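Local atomic coordinates of glycerol uptake operon antiterminator regulatory protein (Listeria monocytogenes str. 4b, PDB entry 3KTS), a protein that probably regulates expression of the glycerol uptake operon by antitermination of transcription in response to glycerol-3-phosphate. Residues 37-40 with 41-44; 136-139 with 140-143. All coordinates share one frame; numbering follows the deposited sequence.

Both contacts are local turns of one TIM-barrel-like domain, each leading into a helix that follows a strand of the parallel sheet. Coming from the N terminus, contact 1 closes first: it runs from the end of strand 32-39, residues 37-40, through residues 41-44 into helix 43-52, on the way to strand 56-60. Much later, contact 2 lies in the loop after strand 130-134 and begins helix 139-149, with residues 136-139 leading into 140-143. The two follow in series, neither nested nor crossed. They lie on opposite sides of the chain's centre, their own centres 32 Å apart and their nearest atoms about 17 Å apart, so they do not touch.

Contact 1 of 2, residues 37-40 with 41-44; sequences ETHV and AQLK
The turn from strand 32-39 into helix 43-52 is where Thr38 and His39 meet Gln42 and Leu43. The one hydrogen bond between the two halves is a weak one: Gln42 N reaches back to His39 O over 3.1 Å, with a strongly bent N-H...O angle of 123°. Alongside that backbone link, the side chains of His39 and Gln42 run side by side and point the same way. The amide oxygen Gln42 OE1 sits 3.4 Å from His39 CB and 3.5 Å from His39 ND1, approaching the imidazole obliquely, with the amide and ring planes 51° apart. On the buried side, Leu43 turns its branch back to the strand. With CG anti to the backbone N (chi1 -167°), it brings Leu43 CD1 against Thr38, 3.9 Å from Thr38 CB, while Leu43 CB lies 3.4 Å from His39 O. Val64 touches both Thr38 and Leu43, and Leu77 and Ile81 of helix 71-81 touch Leu43; the strand end is also tied to Asn65 through backbone bonds of Thr38 and Val40. Such a short strand-to-helix turn is the first connection of the beta-alpha-beta unit 32-39, 43-52, 56-60, of the kind from which TIM barrels are built.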
ATOM      1  N   GLU A  37       4.391  -0.001  10.289  1.00 73.10           N
ATOM      2  CA  GLU A  37       4.385  -0.736  11.549  1.00 80.64           C
ATOM      3  C   GLU A  37       3.476  -0.065  12.573  1.00 74.82           C
ATOM      4  O   GLU A  37       3.509   1.153  12.743  1.00 85.10           O
ATOM      5  CB  GLU A  37       5.805  -0.856  12.105  1.00 74.03           C
ATOM      6  CG  GLU A  37       5.928  -1.794  13.294  1.00 94.32           C
ATOM      7  CD  GLU A  37       7.261  -1.662  14.006  1.00 94.52           C
ATOM      8  OE1 GLU A  37       7.499  -2.418  14.971  1.00 86.74           O
ATOM      9  OE2 GLU A  37       8.070  -0.801  13.601  1.00116.81           O
ATOM     10  N   THR A  38       2.666  -0.870  13.253  1.00 77.25           N
ATOM     11  CA  THR A  38       1.679  -0.348  14.192  1.00 80.09           C
ATOM     12  C   THR A  38       1.552  -1.249  15.416  1.00 84.49           C
ATOM     13  O   THR A  38       2.131  -2.335  15.461  1.00 89.19           O
ATOM     14  CB  THR A  38       0.296  -0.198  13.531  1.00 78.36           C
ATOM     15  OG1 THR A  38      -0.040  -1.407  12.838  1.00 74.05           O
ATOM     16  CG2 THR A  38       0.298   0.961  12.547  1.00 79.41           C
ATOM     17  N   HIS A  39       0.794  -0.791  16.406  1.00 81.89           N
ATOM     18  CA  HIS A  39       0.533  -1.581  17.595  1.00 82.17           C
ATOM     19  C   HIS A  39      -0.971  -1.699  17.735  1.00 81.57           C
ATOM     20  O   HIS A  39      -1.686  -0.698  17.654  1.00 75.92           O
ATOM     21  CB  HIS A  39       1.174  -0.918  18.820  1.00 81.99           C
ATOM     22  CG  HIS A  39       2.630  -0.616  18.632  1.00 99.14           C
ATOM     23  ND1 HIS A  39       3.079   0.537  18.020  1.00 96.36           N
ATOM     24  CD2 HIS A  39       3.737  -1.337  18.931  1.00100.82           C
ATOM     25  CE1 HIS A  39       4.399   0.521  17.970  1.00 95.54           C
ATOM     26  NE2 HIS A  39       4.823  -0.605  18.518  1.00 91.67           N
ATOM     27  N   VAL A  40      -1.443  -2.931  17.922  1.00 85.01           N
ATOM     28  CA  VAL A  40      -2.882  -3.228  18.012  1.00 84.66           C
ATOM     29  C   VAL A  40      -3.593  -2.460  19.147  1.00 80.96           C
ATOM     30  O   VAL A  40      -4.787  -2.171  19.058  1.00 83.16           O
ATOM     31  CB  VAL A  40      -3.130  -4.772  18.074  1.00 83.31           C
ATOM     32  CG1 VAL A  40      -2.667  -5.368  19.397  1.00 63.69           C
ATOM     33  CG2 VAL A  40      -4.589  -5.120  17.781  1.00 90.67           C
ATOM     34  N   ALA A  41      -2.832  -2.096  20.180  1.00 86.71           N
ATOM     35  CA  ALA A  41      -3.340  -1.344  21.324  1.00 84.93           C
ATOM     36  C   ALA A  41      -3.709   0.083  20.934  1.00 86.98           C
ATOM     37  O   ALA A  41      -4.790   0.567  21.271  1.00 84.63           O
ATOM     38  CB  ALA A  41      -2.312  -1.338  22.440  1.00 81.97           C
ATOM     39  N   GLN A  42      -2.814   0.739  20.203  1.00 88.99           N
ATOM     40  CA  GLN A  42      -3.005   2.131  19.814  1.00 93.73           C
ATOM     41  C   GLN A  42      -3.697   2.289  18.459  1.00 94.95           C
ATOM     42  O   GLN A  42      -3.908   3.412  18.003  1.00101.00           O
ATOM     43  CB  GLN A  42      -1.657   2.855  19.790  1.00 95.12           C
ATOM     44  CG  GLN A  42      -0.985   3.005  21.149  1.00102.08           C
ATOM     45  CD  GLN A  42       0.528   2.989  21.043  1.00108.76           C
ATOM     46  OE1 GLN A  42       1.116   2.015  20.572  1.00117.91           O
ATOM     47  NE2 GLN A  42       1.166   4.067  21.483  1.00110.31           N
ATOM     48  N   LEU A  43      -4.081   1.172  17.842  1.00 92.94           N
ATOM     49  CA  LEU A  43      -4.481   1.149  16.430  1.00 90.91           C
ATOM     50  C   LEU A  43      -5.712   1.985  16.038  1.00 89.57           C
ATOM     51  O   LEU A  43      -5.626   2.803  15.120  1.00 89.83           O
ATOM     52  CB  LEU A  43      -4.615  -0.292  15.925  1.00 90.42           C
ATOM     53  CG  LEU A  43      -4.731  -0.434  14.407  1.00 78.45           C
ATOM     54  CD1 LEU A  43      -3.540   0.190  13.701  1.00 82.69           C
ATOM     55  CD2 LEU A  43      -4.894  -1.890  14.016  1.00 87.79           C
ATOM     56  N   LYS A  44      -6.836   1.764  16.722  1.00 86.08           N
ATOM     57  CA  LYS A  44      -8.105   2.443  16.421  1.00 88.65           C
ATOM     58  C   LYS A  44      -7.986   3.965  16.512  1.00 93.68           C
ATOM     59  O   LYS A  44      -8.521   4.685  15.666  1.00 96.34           O
ATOM     60  CB  LYS A  44      -9.219   1.919  17.341  1.00 88.04           C
ATOM     61  CG  LYS A  44     -10.532   2.704  17.336  1.00 79.14           C
ATOM     62  CD  LYS A  44     -11.652   1.896  18.004  1.00 91.40           C
ATOM     63  CE  LYS A  44     -12.287   2.632  19.194  1.00 97.40           C
ATOM     64  NZ  LYS A  44     -13.041   3.868  18.831  1.00 94.58           N
TER

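Contact 2 of 2, residues 136-139 with 140-143; sequences GIIP and EQVQ
Pro139 with Gln143, and Ile138 with Gln141 and Val142, make this turn, the earlier residue of each pair offering its backbone carbonyl to amides further on. Pro139 O accepts from Gln143 N at 3.0 Å, with an N-H...O angle of 150°; the donor is tilted 24° from the carbonyl plane, and the same oxygen has a weak hydrogen bond from outside, with Ser171 OG. One residue earlier, Ile138 O faces two amides, Gln141 N at 3.3 Å and Val142 N at 3.4 Å, both weak bonds. Ile138 occupies the N-cap, and Pro139 is the first residue of helix 139-149, where the nitrogen owes no intrahelical hydrogen bond, so the missing N-H costs nothing. Ile138 has no polar side chain to cap the helix end; its side chain meets Gln141 through carbon, Ile138 CG2 coming 3.8 Å from Gln141 CG as the two side chains lie alongside and point the same way. Gln141 holds its CG beside its own backbone N (chi1 -80°), which puts that carbon alongside the Ile138 methyl. Gln141 CB is 3.7 Å from Ile138 O. Val142 is buried: its CG2 lies 3.6 Å from Ile138 O, and the side chain touches Val168 of helix 162-169.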
ATOM      1  N   GLY A 136      10.806  -0.506  -5.676  1.00 83.57           N
ATOM      2  CA  GLY A 136      10.268   0.410  -6.672  1.00 84.53           C
ATOM      3  C   GLY A 136      11.323   0.979  -7.597  1.00 84.75           C
ATOM      4  O   GLY A 136      11.058   1.941  -8.323  1.00 88.00           O
ATOM      5  N   ILE A 137      12.518   0.393  -7.574  1.00 83.13           N
ATOM      6  CA  ILE A 137      13.603   0.846  -8.446  1.00 85.95           C
ATOM      7  C   ILE A 137      13.937  -0.118  -9.585  1.00 84.46           C
ATOM      8  O   ILE A 137      15.019  -0.035 -10.167  1.00 83.41           O
ATOM      9  CB  ILE A 137      14.882   1.230  -7.664  1.00 80.68           C
ATOM     10  CG1 ILE A 137      15.323   0.096  -6.732  1.00 94.61           C
ATOM     11  CG2 ILE A 137      14.664   2.543  -6.912  1.00 85.47           C
ATOM     12  CD1 ILE A 137      16.701   0.295  -6.124  1.00 95.53           C
ATOM     13  N   ILE A 138      13.011  -1.023  -9.902  1.00 87.42           N
ATOM     14  CA  ILE A 138      13.131  -1.834 -11.115  1.00 88.74           C
ATOM     15  C   ILE A 138      11.979  -1.518 -12.059  1.00 87.22           C
ATOM     16  O   ILE A 138      10.951  -2.208 -12.039  1.00 85.18           O
ATOM     17  CB  ILE A 138      13.141  -3.352 -10.863  1.00 85.87           C
ATOM     18  CG1 ILE A 138      13.820  -3.717  -9.542  1.00 91.28           C
ATOM     19  CG2 ILE A 138      13.830  -4.033 -12.026  1.00106.23           C
ATOM     20  CD1 ILE A 138      13.509  -5.130  -9.076  1.00 98.47           C
ATOM     21  N   PRO A 139      12.151  -0.479 -12.897  1.00 86.34           N
ATOM     22  CA  PRO A 139      11.078   0.028 -13.749  1.00 87.25           C
ATOM     23  C   PRO A 139      10.637  -0.971 -14.810  1.00 91.40           C
ATOM     24  O   PRO A 139       9.464  -0.998 -15.166  1.00 98.97           O
ATOM     25  CB  PRO A 139      11.702   1.268 -14.403  1.00 85.43           C
ATOM     26  CG  PRO A 139      12.879   1.604 -13.554  1.00 87.36           C
ATOM     27  CD  PRO A 139      13.391   0.288 -13.093  1.00 86.20           C
ATOM     28  N   GLU A 140      11.560  -1.799 -15.291  1.00 96.87           N
ATOM     29  CA  GLU A 140      11.232  -2.773 -16.330  1.00 96.07           C
ATOM     30  C   GLU A 140      10.399  -3.946 -15.820  1.00 97.46           C
ATOM     31  O   GLU A 140       9.638  -4.533 -16.588  1.00101.91           O
ATOM     32  CB  GLU A 140      12.491  -3.240 -17.057  1.00 97.69           C
ATOM     33  CG  GLU A 140      12.933  -2.264 -18.148  1.00115.76           C
ATOM     34  CD  GLU A 140      14.443  -2.126 -18.258  1.00132.17           C
ATOM     35  OE1 GLU A 140      14.991  -2.428 -19.342  1.00133.20           O
ATOM     36  OE2 GLU A 140      15.083  -1.710 -17.265  1.00135.92           O
ATOM     37  N   GLN A 141      10.523  -4.268 -14.531  1.00 97.16           N
ATOM     38  CA  GLN A 141       9.688  -5.306 -13.911  1.00 92.15           C
ATOM     39  C   GLN A 141       8.275  -4.810 -13.655  1.00 91.10           C
ATOM     40  O   GLN A 141       7.324  -5.589 -13.714  1.00 95.07           O
ATOM     41  CB  GLN A 141      10.298  -5.837 -12.609  1.00 92.04           C
ATOM     42  CG  GLN A 141      11.423  -6.867 -12.787  1.00 97.57           C
ATOM     43  CD  GLN A 141      11.094  -7.978 -13.782  1.00 95.18           C
ATOM     44  OE1 GLN A 141      10.098  -8.691 -13.645  1.00 96.94           O
ATOM     45  NE2 GLN A 141      11.945  -8.128 -14.790  1.00 94.66           N
ATOM     46  N   VAL A 142       8.154  -3.516 -13.365  1.00 90.96           N
ATOM     47  CA  VAL A 142       6.858  -2.860 -13.192  1.00 89.89           C
ATOM     48  C   VAL A 142       6.142  -2.782 -14.540  1.00 88.30           C
ATOM     49  O   VAL A 142       4.922  -2.971 -14.621  1.00 89.91           O
ATOM     50  CB  VAL A 142       7.021  -1.470 -12.511  1.00 90.73           C
ATOM     51  CG1 VAL A 142       5.726  -0.668 -12.524  1.00 77.77           C
ATOM     52  CG2 VAL A 142       7.490  -1.660 -11.074  1.00 97.97           C
ATOM     53  N   GLN A 143       6.923  -2.549 -15.592  1.00 89.22           N
ATOM     54  CA  GLN A 143       6.433  -2.553 -16.969  1.00 91.99           C
ATOM     55  C   GLN A 143       5.893  -3.928 -17.381  1.00 93.13           C
ATOM     56  O   GLN A 143       4.752  -4.029 -17.839  1.00 92.67           O
ATOM     57  CB  GLN A 143       7.533  -2.083 -17.930  1.00 88.16           C
ATOM     58  CG  GLN A 143       7.043  -1.778 -19.342  1.00 96.83           C
ATOM     59  CD  GLN A 143       7.963  -0.835 -20.095  1.00115.06           C
ATOM     60  OE1 GLN A 143       9.188  -0.970 -20.052  1.00128.27           O
ATOM     61  NE2 GLN A 143       7.374   0.130 -20.798  1.00115.73           N
TER